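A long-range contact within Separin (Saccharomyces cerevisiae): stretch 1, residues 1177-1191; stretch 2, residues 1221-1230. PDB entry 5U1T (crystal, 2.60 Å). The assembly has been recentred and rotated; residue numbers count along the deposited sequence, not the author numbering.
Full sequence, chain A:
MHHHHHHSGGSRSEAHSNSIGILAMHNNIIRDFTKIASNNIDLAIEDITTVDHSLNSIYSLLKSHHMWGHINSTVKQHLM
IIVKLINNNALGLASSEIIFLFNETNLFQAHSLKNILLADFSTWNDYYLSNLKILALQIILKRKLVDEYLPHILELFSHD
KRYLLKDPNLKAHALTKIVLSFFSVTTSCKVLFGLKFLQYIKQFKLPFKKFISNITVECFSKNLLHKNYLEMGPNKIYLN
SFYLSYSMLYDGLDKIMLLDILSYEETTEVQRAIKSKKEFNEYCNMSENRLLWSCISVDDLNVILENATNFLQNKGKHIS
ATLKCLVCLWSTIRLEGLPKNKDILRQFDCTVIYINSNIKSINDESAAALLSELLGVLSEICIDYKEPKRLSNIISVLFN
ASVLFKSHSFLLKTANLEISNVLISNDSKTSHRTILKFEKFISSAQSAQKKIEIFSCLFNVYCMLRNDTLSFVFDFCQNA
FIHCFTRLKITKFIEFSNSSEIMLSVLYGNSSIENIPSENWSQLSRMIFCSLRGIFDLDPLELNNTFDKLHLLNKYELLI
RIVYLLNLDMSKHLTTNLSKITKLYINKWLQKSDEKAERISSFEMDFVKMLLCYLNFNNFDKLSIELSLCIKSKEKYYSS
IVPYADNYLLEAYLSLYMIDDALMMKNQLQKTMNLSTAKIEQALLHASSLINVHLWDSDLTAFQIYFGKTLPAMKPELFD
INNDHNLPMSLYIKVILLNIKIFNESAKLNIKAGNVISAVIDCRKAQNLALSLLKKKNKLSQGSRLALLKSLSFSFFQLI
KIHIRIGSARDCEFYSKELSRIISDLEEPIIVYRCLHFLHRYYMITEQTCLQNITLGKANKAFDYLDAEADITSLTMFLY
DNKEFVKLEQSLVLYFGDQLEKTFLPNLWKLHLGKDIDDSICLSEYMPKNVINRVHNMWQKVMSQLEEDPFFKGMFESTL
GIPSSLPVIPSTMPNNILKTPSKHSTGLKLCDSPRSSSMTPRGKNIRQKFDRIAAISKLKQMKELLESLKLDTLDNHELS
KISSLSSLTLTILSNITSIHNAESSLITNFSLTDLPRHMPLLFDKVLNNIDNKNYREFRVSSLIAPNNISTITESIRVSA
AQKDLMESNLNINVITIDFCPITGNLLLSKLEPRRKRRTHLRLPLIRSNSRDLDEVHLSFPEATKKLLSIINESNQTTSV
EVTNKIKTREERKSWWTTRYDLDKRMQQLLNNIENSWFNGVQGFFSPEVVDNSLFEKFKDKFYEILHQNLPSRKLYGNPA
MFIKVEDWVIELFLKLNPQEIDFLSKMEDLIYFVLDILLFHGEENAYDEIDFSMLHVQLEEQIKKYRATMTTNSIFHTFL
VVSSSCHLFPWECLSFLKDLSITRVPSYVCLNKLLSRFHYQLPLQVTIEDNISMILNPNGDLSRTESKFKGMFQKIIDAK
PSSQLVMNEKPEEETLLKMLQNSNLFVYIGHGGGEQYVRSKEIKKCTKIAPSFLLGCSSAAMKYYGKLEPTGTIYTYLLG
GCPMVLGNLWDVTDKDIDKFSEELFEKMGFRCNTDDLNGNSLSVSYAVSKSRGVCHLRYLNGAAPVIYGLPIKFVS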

# COMPACT_ATOMS: atom_id res chain seq x y z
N HIS A 1177 38.83 25.30 31.72
CA HIS A 1177 37.96 24.17 32.00
C HIS A 1177 36.94 23.88 30.89
O HIS A 1177 36.21 24.77 30.44
CB HIS A 1177 37.23 24.39 33.32
CG HIS A 1177 37.07 23.15 34.13
ND1 HIS A 1177 37.41 23.08 35.47
CD2 HIS A 1177 36.61 21.91 33.80
CE1 HIS A 1177 37.17 21.86 35.93
NE2 HIS A 1177 36.68 21.13 34.93
N LEU A 1178 36.87 22.62 30.44
CA LEU A 1178 35.96 22.26 29.37
C LEU A 1178 35.03 21.11 29.72
O LEU A 1178 35.30 20.31 30.60
CB LEU A 1178 36.73 21.91 28.09
CG LEU A 1178 38.05 21.12 28.09
CD1 LEU A 1178 37.94 19.72 28.69
CD2 LEU A 1178 38.49 21.03 26.65
N SER A 1179 33.94 21.05 28.98
CA SER A 1179 32.95 20.02 29.15
C SER A 1179 33.28 18.80 28.30
O SER A 1179 34.07 18.87 27.36
CB SER A 1179 31.58 20.54 28.76
OG SER A 1179 31.55 20.86 27.38
N PHE A 1180 32.63 17.69 28.63
CA PHE A 1180 32.77 16.49 27.83
C PHE A 1180 32.41 16.74 26.36
O PHE A 1180 33.10 16.23 25.47
CB PHE A 1180 31.93 15.35 28.39
CG PHE A 1180 32.20 14.02 27.74
CD1 PHE A 1180 33.26 13.23 28.17
CD2 PHE A 1180 31.42 13.57 26.69
CE1 PHE A 1180 33.52 12.00 27.57
CE2 PHE A 1180 31.67 12.35 26.09
CZ PHE A 1180 32.72 11.56 26.53
N PRO A 1181 31.33 17.50 26.09
CA PRO A 1181 31.06 17.69 24.65
C PRO A 1181 32.06 18.61 23.98
O PRO A 1181 32.25 18.46 22.78
CB PRO A 1181 29.65 18.29 24.63
CG PRO A 1181 29.04 17.86 25.92
CD PRO A 1181 30.17 17.92 26.90
N GLU A 1182 32.68 19.53 24.71
CA GLU A 1182 33.72 20.39 24.14
C GLU A 1182 35.04 19.67 23.89
O GLU A 1182 35.68 19.87 22.86
CB GLU A 1182 33.96 21.58 25.03
CG GLU A 1182 32.83 22.53 24.96
CD GLU A 1182 32.99 23.69 25.90
OE1 GLU A 1182 33.62 23.50 27.00
OE2 GLU A 1182 32.50 24.79 25.52
N ALA A 1183 35.44 18.85 24.85
CA ALA A 1183 36.60 18.00 24.67
C ALA A 1183 36.40 17.09 23.46
O ALA A 1183 37.33 16.87 22.67
CB ALA A 1183 36.86 17.18 25.92
N THR A 1184 35.19 16.56 23.31
CA THR A 1184 34.87 15.70 22.18
C THR A 1184 35.01 16.48 20.86
O THR A 1184 35.59 15.99 19.90
CB THR A 1184 33.46 15.10 22.32
OG1 THR A 1184 33.44 14.22 23.45
CG2 THR A 1184 33.11 14.28 21.13
N LYS A 1185 34.51 17.71 20.82
CA LYS A 1185 34.71 18.57 19.66
C LYS A 1185 36.18 18.86 19.36
O LYS A 1185 36.61 18.68 18.23
CB LYS A 1185 34.00 19.90 19.85
CG LYS A 1185 32.72 20.00 19.08
CD LYS A 1185 32.40 21.46 18.78
CE LYS A 1185 33.46 22.09 17.89
NZ LYS A 1185 33.02 23.43 17.34
N LYS A 1186 36.92 19.33 20.35
CA LYS A 1186 38.31 19.74 20.13
C LYS A 1186 39.15 18.59 19.58
O LYS A 1186 39.99 18.79 18.68
CB LYS A 1186 38.91 20.26 21.43
CG LYS A 1186 38.70 21.74 21.69
CD LYS A 1186 39.27 22.11 23.07
CE LYS A 1186 39.39 23.63 23.27
NZ LYS A 1186 38.20 24.35 22.71
N LEU A 1187 38.89 17.39 20.10
CA LEU A 1187 39.60 16.17 19.73
C LEU A 1187 39.28 15.71 18.32
O LEU A 1187 40.19 15.39 17.54
CB LEU A 1187 39.26 15.06 20.72
CG LEU A 1187 39.89 13.70 20.45
CD1 LEU A 1187 41.39 13.75 20.70
CD2 LEU A 1187 39.23 12.64 21.28
N LEU A 1188 37.99 15.63 18.01
CA LEU A 1188 37.51 15.25 16.69
C LEU A 1188 38.09 16.17 15.63
O LEU A 1188 38.53 15.72 14.56
CB LEU A 1188 35.98 15.27 16.64
CG LEU A 1188 35.26 14.04 17.19
CD1 LEU A 1188 33.76 14.20 17.14
CD2 LEU A 1188 35.69 12.79 16.44
N SER A 1189 38.12 17.46 15.93
CA SER A 1189 38.74 18.42 15.05
C SER A 1189 40.22 18.06 14.80
O SER A 1189 40.65 17.98 13.65
CB SER A 1189 38.61 19.83 15.62
OG SER A 1189 39.66 20.66 15.14
N ILE A 1190 40.97 17.81 15.88
CA ILE A 1190 42.36 17.37 15.80
C ILE A 1190 42.51 16.07 15.01
O ILE A 1190 43.32 16.00 14.08
CB ILE A 1190 42.98 17.15 17.20
CG1 ILE A 1190 43.13 18.48 17.96
CG2 ILE A 1190 44.32 16.44 17.10
CD1 ILE A 1190 43.32 18.33 19.45
N ILE A 1191 41.74 15.06 15.40
CA ILE A 1191 41.75 13.77 14.72
C ILE A 1191 41.42 13.85 13.22
O ILE A 1191 42.16 13.32 12.38
CB ILE A 1191 40.78 12.79 15.39
CG1 ILE A 1191 41.37 12.28 16.70
CG2 ILE A 1191 40.50 11.60 14.47
CD1 ILE A 1191 40.40 11.48 17.50
N ASP A 1221 52.21 20.24 15.21
CA ASP A 1221 51.26 21.17 15.80
C ASP A 1221 49.99 20.48 16.27
O ASP A 1221 49.42 20.80 17.31
CB ASP A 1221 50.91 22.25 14.80
CG ASP A 1221 50.41 23.47 15.46
OD1 ASP A 1221 49.19 23.55 15.74
OD2 ASP A 1221 51.25 24.35 15.73
N LEU A 1222 49.55 19.53 15.46
CA LEU A 1222 48.41 18.70 15.80
C LEU A 1222 48.75 17.85 17.01
O LEU A 1222 47.89 17.61 17.86
CB LEU A 1222 48.02 17.83 14.60
CG LEU A 1222 47.21 18.54 13.52
CD1 LEU A 1222 47.12 17.70 12.24
CD2 LEU A 1222 45.83 18.86 14.07
N ASP A 1223 50.00 17.40 17.09
CA ASP A 1223 50.45 16.59 18.21
C ASP A 1223 50.42 17.39 19.50
O ASP A 1223 50.01 16.87 20.53
CB ASP A 1223 51.85 16.02 17.94
CG ASP A 1223 52.30 15.01 19.00
OD1 ASP A 1223 51.87 13.84 18.94
OD2 ASP A 1223 53.11 15.38 19.88
N LYS A 1224 50.81 18.67 19.45
CA LYS A 1224 50.83 19.49 20.66
C LYS A 1224 49.42 19.84 21.10
O LYS A 1224 49.14 19.88 22.31
CB LYS A 1224 51.63 20.78 20.47
CG LYS A 1224 51.76 21.62 21.77
CD LYS A 1224 52.57 22.90 21.53
CE LYS A 1224 52.94 23.65 22.84
NZ LYS A 1224 54.33 24.31 22.86
N ARG A 1225 48.55 20.11 20.14
CA ARG A 1225 47.16 20.39 20.44
C ARG A 1225 46.53 19.22 21.19
O ARG A 1225 45.80 19.43 22.16
CB ARG A 1225 46.38 20.70 19.18
CG ARG A 1225 46.71 22.05 18.58
CD ARG A 1225 45.97 22.25 17.26
NE ARG A 1225 44.58 21.80 17.29
CZ ARG A 1225 43.78 21.75 16.22
NH1 ARG A 1225 44.23 22.14 15.03
NH2 ARG A 1225 42.53 21.33 16.33
N MET A 1226 46.83 18.00 20.76
CA MET A 1226 46.27 16.83 21.43
C MET A 1226 46.85 16.60 22.82
O MET A 1226 46.12 16.28 23.77
CB MET A 1226 46.45 15.56 20.62
CG MET A 1226 45.78 14.39 21.31
SD MET A 1226 45.75 12.87 20.38
CE MET A 1226 44.71 13.33 19.00
N GLN A 1227 48.16 16.74 22.94
CA GLN A 1227 48.81 16.67 24.24
C GLN A 1227 48.21 17.68 25.23
O GLN A 1227 47.99 17.36 26.40
CB GLN A 1227 50.30 16.92 24.11
CG GLN A 1227 51.00 17.14 25.46
CD GLN A 1227 52.48 17.40 25.33
OE1 GLN A 1227 52.92 18.25 24.55
NE2 GLN A 1227 53.28 16.65 26.10
N GLN A 1228 47.95 18.88 24.74
CA GLN A 1228 47.40 19.93 25.58
C GLN A 1228 45.99 19.58 26.03
O GLN A 1228 45.65 19.78 27.19
CB GLN A 1228 47.41 21.26 24.85
CG GLN A 1228 48.67 22.08 25.10
CD GLN A 1228 48.91 23.13 24.03
OE1 GLN A 1228 48.11 23.28 23.09
NE2 GLN A 1228 50.02 23.87 24.16
N LEU A 1229 45.18 19.04 25.13
CA LEU A 1229 43.81 18.68 25.46
C LEU A 1229 43.77 17.61 26.55
O LEU A 1229 42.98 17.68 27.48
CB LEU A 1229 43.08 18.19 24.21
CG LEU A 1229 41.65 17.65 24.35
CD1 LEU A 1229 40.72 18.73 24.89
CD2 LEU A 1229 41.16 17.13 23.02
N LEU A 1230 44.64 16.61 26.43
CA LEU A 1230 44.71 15.54 27.42
C LEU A 1230 45.22 16.08 28.75
O LEU A 1230 44.79 15.65 29.84
CB LEU A 1230 45.61 14.42 26.92
CG LEU A 1230 45.19 13.67 25.67
CD1 LEU A 1230 46.32 12.74 25.27
CD2 LEU A 1230 43.93 12.89 25.95

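Helices 1180-1191 and 1221-1230 of Separin pack nearly antiparallel (160°), their axes 10.0 Å apart at closest approach, burying 490 Å² in a mainly apolar contact. The CB of Leu1222 points sideways, but the side chain's end comes nearer, placing CD2 3.8 Å from Ile1190 O and 4.2 Å from Ile1190 CG2. Asp1223 faces away. Arg1225 points toward stretch 1 and suits the more open margin: its side chain, guanidinium included, lies against Ile1190, with NH2 3.3 Å from Ile1190 CG1, while NH2 also donates a weak hydrogen bond to Ser1189 OG (3.2 Å, 134°). Met1226, with chi1 and chi2 both t, extends a long, flexible thioether so that CE reaches Ile1190 CG2 (3.7 Å), Leu1187 CD1 (3.8 Å) and Ile1191 CG1 (4.2 Å). Gln1227 faces away. Ile1190, a knob among Leu1222, Arg1225, Met1226 and Leu1229, and Leu1229, the reciprocal knob among Ala1183, Lys1186, Leu1187 and Ile1190, are buried and the most covered (125 and 111 Å²); branched apolar side chains fill such holes without needing polar partners. Leu1229 CD2 meets Leu1187 CB at 3.6 Å; its CD1 lies 3.7 Å from Leu1178 CD2, one residue ahead of the N-cap Ser1179, 4.1 Å from Lys1186 CD, whose methylenes add apolar cover while the chain's end leads away, and 4.3 Å from the sideways-pointing Ala1183 CB.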